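Local coordinates for stress-induced protein 1 (Caenorhabditis elegans, PDB 4YE0), which acts as a pH-regulated molecular chaperone of the small heat shock protein family, probably binding unfolded proteins to keep them from aggregating, at the interface of chains A and B. Coordinates in Å, arbitrary orientation; residue numbers count along the deposited sequence, not the author numbering. Chains: chain A/B, Stress-induced protein 1.

The interface of chains A and B. Residues chain A 56-59; chain B 48-51.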
# COMPACT_ATOMS: atom_id res chain seq x y z
N THR A 56 0.69 -5.00 6.34
CA THR A 56 0.81 -5.55 7.68
C THR A 56 2.22 -5.24 8.17
O THR A 56 3.20 -5.60 7.51
CB THR A 56 0.56 -7.07 7.69
OG1 THR A 56 -0.68 -7.35 7.03
CG2 THR A 56 0.51 -7.61 9.12
N ARG A 57 2.31 -4.56 9.30
CA ARG A 57 3.59 -4.24 9.92
C ARG A 57 3.58 -4.86 11.30
O ARG A 57 2.63 -4.70 12.06
CB ARG A 57 3.76 -2.73 10.02
CG ARG A 57 5.05 -2.27 10.70
CD ARG A 57 6.25 -2.30 9.78
NE ARG A 57 6.08 -1.45 8.60
CZ ARG A 57 7.00 -1.27 7.66
NH1 ARG A 57 6.74 -0.49 6.62
NH2 ARG A 57 8.18 -1.87 7.74
N GLN A 58 4.65 -5.57 11.62
CA GLN A 58 4.74 -6.25 12.89
C GLN A 58 6.12 -6.08 13.50
O GLN A 58 7.12 -6.13 12.79
CB GLN A 58 4.42 -7.73 12.70
CG GLN A 58 4.43 -8.55 13.98
CD GLN A 58 3.98 -9.97 13.74
OE1 GLN A 58 2.80 -10.22 13.49
NE2 GLN A 58 4.92 -10.92 13.80
N PHE A 59 6.16 -5.85 14.81
CA PHE A 59 7.43 -5.84 15.54
C PHE A 59 7.24 -6.23 16.99
O PHE A 59 6.13 -6.21 17.53
CB PHE A 59 8.14 -4.49 15.42
CG PHE A 59 7.22 -3.32 15.40
CD1 PHE A 59 6.81 -2.73 16.59
CD2 PHE A 59 6.77 -2.79 14.20
CE1 PHE A 59 5.95 -1.64 16.57
CE2 PHE A 59 5.92 -1.71 14.18
CZ PHE A 59 5.51 -1.13 15.36
N HIS B 48 12.89 -8.72 14.32
CA HIS B 48 11.84 -7.94 14.99
C HIS B 48 10.62 -7.86 14.07
O HIS B 48 10.36 -6.83 13.44
CB HIS B 48 12.33 -6.54 15.42
CG HIS B 48 13.13 -5.82 14.38
ND1 HIS B 48 12.63 -4.76 13.65
CD2 HIS B 48 14.41 -5.98 13.97
CE1 HIS B 48 13.56 -4.32 12.82
NE2 HIS B 48 14.65 -5.04 12.99
N GLY B 49 9.89 -8.97 13.99
CA GLY B 49 8.67 -9.05 13.18
C GLY B 49 8.92 -8.95 11.69
O GLY B 49 9.96 -9.40 11.19
N PHE B 50 7.97 -8.37 10.96
CA PHE B 50 8.04 -8.32 9.51
C PHE B 50 7.23 -7.19 8.89
O PHE B 50 6.50 -6.46 9.58
CB PHE B 50 7.61 -9.68 8.92
CG PHE B 50 6.13 -9.93 8.97
CD1 PHE B 50 5.32 -9.59 7.90
CD2 PHE B 50 5.55 -10.54 10.08
CE1 PHE B 50 3.96 -9.83 7.93
CE2 PHE B 50 4.19 -10.78 10.12
CZ PHE B 50 3.39 -10.43 9.04
N SER B 51 7.37 -7.04 7.57
CA SER B 51 6.63 -6.04 6.83
C SER B 51 6.06 -6.63 5.55
O SER B 51 6.68 -7.47 4.90
CB SER B 51 7.52 -4.85 6.49
OG SER B 51 6.78 -3.87 5.79
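A:Gln58 and B:Phe50 pair backbone to backbone where two edge strands meet antiparallel, an interface that runs a beta-sheet from one alpha-crystallin domain into the next and joins the two chains of the dimer. The amide N of A:Gln58 donates to the carbonyl O of B:Phe50 at 2.9 Å, arriving nearly in line with the C=O bond (161°). The return bond, B:Phe50 N to A:Gln58 O, is weak and bent at the hydrogen. On one face of the joined strands the B:Phe50 ring lies across two chain A residues. Its CE2 is 3.7 Å from CD of A:Gln58. The carboxamide there is turned 71° from the ring plane. CZ of the ring meets the methyl CG2 of A:Thr56 at 4.0 Å. A:Gln58 reaches the ring with CG anti to its backbone N (chi1 -178°) and an extended chain. On the opposite face A:Arg57 bends at chi2 and chi3, which brings its guanidinium over B:Ser51. The hydroxyl OG stands above the guanidinium plane near its rim, 3.1 Å from NH2, so any hydrogen bond here is poorly aligned. The guanidinium also packs on B:Ser51 CB, with CZ 3.8 Å from that carbon. An alanine in place of A:Arg57 would probably leave the B:Ser51 hydroxyl without this polar neighbour and open a gap beside its CB. The patch joins strand 49-60 of chain A to the start of strand 50-60 of chain B, just after the loop at B:Gly49, and the two-fold axis repeats it with the chains exchanged.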